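Local coordinates for prolyl 4-hydroxylase alpha subunit Fe(2+) 2OG dioxygenase domain-containing protein (Burkholderia ambifaria, PDB 3W20) that acts as an N-substituted L-amino acid dioxygenase of the 2-oxoglutarate-dependent double-stranded beta-helix family, with a zinc ion occupying its metal site in this crystal, at the interface of chains A and B. Coordinates in Å, arbitrary orientation; residue numbers count along the deposited sequence, not the author numbering. Chains: chain A/B, Putative uncharacterized protein.

Contacts 1 and 2 are neighbouring patches of one two-fold symmetric interface, their C-alpha centres about 7 Å apart and A:Val90 common to both. Helix 87-107 of each chain supplies residues to both contacts. Several pairs recur with the chains exchanged: phenylalanine with alanine, and valine with proline. Contact 1 includes the meeting of the A:Val90 and B:Val90 side chains near the axis, whereas contact 2 also extends outward to strand 126-127 and the glycine after it. The same helix carries A:Cys101 and B:Cys101, a position seen in an interchain disulfide of this protein, which supports a biological dimer, probably involving this helix pair.

Contact 1: the interface of chains A and B. Residues chain A 89-90, 93, 97, 167, 169; chain B 90, 93-94.
B:Val90 pushes its forked side chain against A:Leu89, A:Ala93 and A:Pro169, at a helix-to-helix dimer contact of this 2-oxoglutarate-dependent dioxygenase of the double-stranded beta-helix family. Helix 87-107 of each chain runs in the same general sense as its partner, and small or branched side chains mesh between them. The two methyls of B:Val90 divide the work. CG1, anti to the backbone N (chi1 179°), points between the CB of A:Ala93, 3.9 Å away, and the ring of A:Pro169, whose CD it meets at 3.8 Å. CG2, anti to the carbonyl carbon and beside the backbone N, lies 3.8 Å from CD2 of A:Leu89, and the leucine and valine side chains cross at about a right angle. The same CG2 rests 3.3 Å from the backbone O of A:Asn167, a carbon-to-carbonyl contact rather than a bond. Nearer the axis the A:Val90 and B:Val90 side chains meet obliquely through their CG2 methyls, 4.1 Å apart, while CG1 of A:Val90 faces CB of B:Ala93. Further along the helices, B:Ala94 sends its CB onto one face of the A:Phe97 ring, 3.3 Å above the plane and offset toward the rim, over the CD2-CE2 side. A chi1 of -73° sets the phenylalanine CG anti to its carbonyl carbon, and chi2 of -75° turns the ring flat against that methyl.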
# COMPACT_ATOMS: atom_id res chain seq x y z
N LEU A 89 0.35 10.92 -4.13
CA LEU A 89 -0.63 10.22 -3.31
C LEU A 89 -0.54 8.72 -3.62
O LEU A 89 -0.60 7.90 -2.70
CB LEU A 89 -2.04 10.72 -3.62
CG LEU A 89 -3.16 9.89 -3.15
CD1 LEU A 89 -3.12 9.93 -1.61
CD2 LEU A 89 -4.49 10.51 -3.58
N VAL A 90 -0.34 8.35 -4.90
CA VAL A 90 -0.18 6.88 -5.21
C VAL A 90 1.06 6.31 -4.48
O VAL A 90 0.98 5.25 -3.82
CB VAL A 90 -0.07 6.65 -6.71
CG1 VAL A 90 0.14 5.17 -7.01
CG2 VAL A 90 -1.38 7.10 -7.45
N ALA A 93 0.51 6.27 -0.70
CA ALA A 93 -0.44 5.15 -0.34
C ALA A 93 0.33 3.84 -0.32
O ALA A 93 0.08 2.99 0.53
CB ALA A 93 -1.62 5.06 -1.34
N PHE A 97 0.22 1.70 3.15
CA PHE A 97 -0.36 0.34 3.26
C PHE A 97 0.70 -0.72 3.37
O PHE A 97 0.46 -1.71 4.05
CB PHE A 97 -1.34 0.09 2.12
CG PHE A 97 -2.61 0.86 2.35
CD1 PHE A 97 -3.54 0.45 3.30
CD2 PHE A 97 -2.81 2.04 1.64
CE1 PHE A 97 -4.69 1.22 3.53
CE2 PHE A 97 -3.94 2.83 1.87
CZ PHE A 97 -4.88 2.38 2.81
N ASN A 167 -8.95 11.93 -6.63
CA ASN A 167 -8.17 10.69 -6.48
C ASN A 167 -8.18 10.09 -5.08
O ASN A 167 -7.77 8.96 -4.91
CB ASN A 167 -6.71 11.01 -6.94
CG ASN A 167 -6.67 11.38 -8.39
OD1 ASN A 167 -7.35 10.77 -9.20
ND2 ASN A 167 -5.84 12.36 -8.75
N PRO A 169 -9.57 7.91 -2.34
CA PRO A 169 -10.54 6.82 -2.62
C PRO A 169 -11.59 6.55 -1.53
O PRO A 169 -12.55 5.81 -1.75
CB PRO A 169 -9.65 5.62 -2.76
CG PRO A 169 -8.56 5.89 -1.71
CD PRO A 169 -8.22 7.37 -2.03
N VAL B 90 -5.44 4.58 -6.70
CA VAL B 90 -4.93 4.70 -5.35
C VAL B 90 -5.41 3.51 -4.55
O VAL B 90 -4.65 2.88 -3.83
CB VAL B 90 -5.40 6.01 -4.67
CG1 VAL B 90 -4.87 6.07 -3.26
CG2 VAL B 90 -4.97 7.20 -5.44
N ALA B 93 -3.64 0.39 -5.69
CA ALA B 93 -2.23 0.40 -5.23
C ALA B 93 -2.18 -0.05 -3.77
O ALA B 93 -1.29 -0.83 -3.35
CB ALA B 93 -1.56 1.77 -5.38
N ALA B 94 -3.10 0.48 -2.95
CA ALA B 94 -3.18 0.04 -1.54
C ALA B 94 -3.26 -1.48 -1.47
O ALA B 94 -2.51 -2.11 -0.66
CB ALA B 94 -4.41 0.66 -0.85

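Contact 2: the interface of chains A and B. Residues chain A 87, 90-91, 94-95; chain B 97, 127-128, 169.
The outward flank of helix 87-107 of chain A lies here against three elements of chain B: helix 87-107 of chain B, the end of strand 126-127, and the loop holding B:Pro169. A:Ala94 touches two of them at once. Its CB stands over a face of the B:Phe97 ring, 3.5 Å from the centroid, displaced toward the CD2-CE2 side in a CH-pi contact. The same methyl also meets the branch methyl CG2 of B:Ile127 at 3.9 Å. The other arm of that isoleucine is stretched out, CG1 anti to the backbone N (chi1 -172°) and CD1 continuing the extended line (chi2 177°). This carries CD1 one helical turn back, to 3.8 Å from CB of A:Ser91. A:Ser91 thus meets chain B through its CB, while its OG makes a weak hydrogen bond back to the backbone O of A:Asp87. B:Pro169 covers the start of the helix. The A:Val90 and B:Pro169 side chains cross at about a right angle, with the ring CD 3.8 Å from the valine CG1 and CG beside it, and the ring CB faces both CB of A:Ser91 and the O of A:Asp87. At the far end, A:Glu95 lays its side chain alongside B:Gly128. CG lies 3.6 Å from the glycine CA, and the carboxylate OE2 is equally near that carbon, so the glutamate touches through its stem and one oxygen; no N or O of chain B in this patch lies within bonding reach of it. Lacking a side chain, B:Gly128 probably helps the glutamate to lie this close. In the fold of chain B, strand 126-127 and B:Gly128 come shortly after helix 111-120, whereas the loop of B:Pro169 lies in sequence between the zinc ligands B:His155 and B:Asp157 and strand 178-185. Segments of chain B from before and after the first metal-binding residues thus meet helix 87-107 of chain A, and the two-fold repeats this with the chains exchanged.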
# COMPACT_ATOMS: atom_id res chain seq x y z
N ASP A 87 0.40 11.71 -8.35
CA ASP A 87 1.34 10.57 -8.28
C ASP A 87 1.97 10.46 -6.90
O ASP A 87 2.33 9.34 -6.49
CB ASP A 87 2.45 10.63 -9.36
CG ASP A 87 3.41 11.81 -9.17
OD1 ASP A 87 2.96 12.94 -8.91
OD2 ASP A 87 4.63 11.61 -9.27
N VAL A 90 -0.34 8.35 -4.90
CA VAL A 90 -0.18 6.88 -5.21
C VAL A 90 1.06 6.31 -4.48
O VAL A 90 0.98 5.25 -3.82
CB VAL A 90 -0.07 6.65 -6.71
CG1 VAL A 90 0.14 5.17 -7.01
CG2 VAL A 90 -1.38 7.10 -7.45
N SER A 91 2.17 7.06 -4.50
CA SER A 91 3.42 6.55 -3.92
C SER A 91 3.31 6.56 -2.40
O SER A 91 3.73 5.61 -1.74
CB SER A 91 4.69 7.30 -4.38
OG SER A 91 4.55 8.65 -4.10
N ALA A 94 1.27 3.65 -1.27
CA ALA A 94 2.01 2.39 -1.27
C ALA A 94 2.78 2.32 0.07
O ALA A 94 2.83 1.25 0.66
CB ALA A 94 3.07 2.38 -2.41
N GLU A 95 3.43 3.41 0.50
CA GLU A 95 4.17 3.43 1.80
C GLU A 95 3.25 3.17 2.96
O GLU A 95 3.50 2.30 3.84
CB GLU A 95 4.95 4.76 2.07
CG GLU A 95 6.14 5.02 1.18
CD GLU A 95 6.73 6.38 1.61
OE1 GLU A 95 7.14 6.54 2.80
OE2 GLU A 95 6.68 7.30 0.79
N PHE B 97 0.33 -3.21 -2.76
CA PHE B 97 1.41 -3.12 -1.80
C PHE B 97 1.11 -3.78 -0.50
O PHE B 97 1.97 -4.40 0.12
CB PHE B 97 1.86 -1.65 -1.63
CG PHE B 97 2.53 -1.13 -2.86
CD1 PHE B 97 3.87 -1.48 -3.15
CD2 PHE B 97 1.82 -0.37 -3.78
CE1 PHE B 97 4.50 -1.06 -4.30
CE2 PHE B 97 2.47 0.06 -4.94
CZ PHE B 97 3.80 -0.27 -5.19
N ILE B 127 9.53 1.11 -3.45
CA ILE B 127 9.10 2.49 -3.73
C ILE B 127 9.01 3.16 -2.36
O ILE B 127 8.75 2.48 -1.34
CB ILE B 127 7.73 2.49 -4.48
CG1 ILE B 127 7.38 3.94 -4.97
CG2 ILE B 127 6.68 1.77 -3.62
CD1 ILE B 127 6.11 4.07 -5.77
N GLY B 128 9.19 4.50 -2.34
CA GLY B 128 8.93 5.30 -1.13
C GLY B 128 9.97 6.36 -0.79
O GLY B 128 11.13 6.02 -0.57
N PRO B 169 3.42 6.75 -10.61
CA PRO B 169 4.60 7.35 -9.97
C PRO B 169 5.95 6.86 -10.50
O PRO B 169 6.97 7.40 -10.09
CB PRO B 169 4.46 6.92 -8.48
CG PRO B 169 3.66 5.62 -8.55
CD PRO B 169 2.71 5.78 -9.73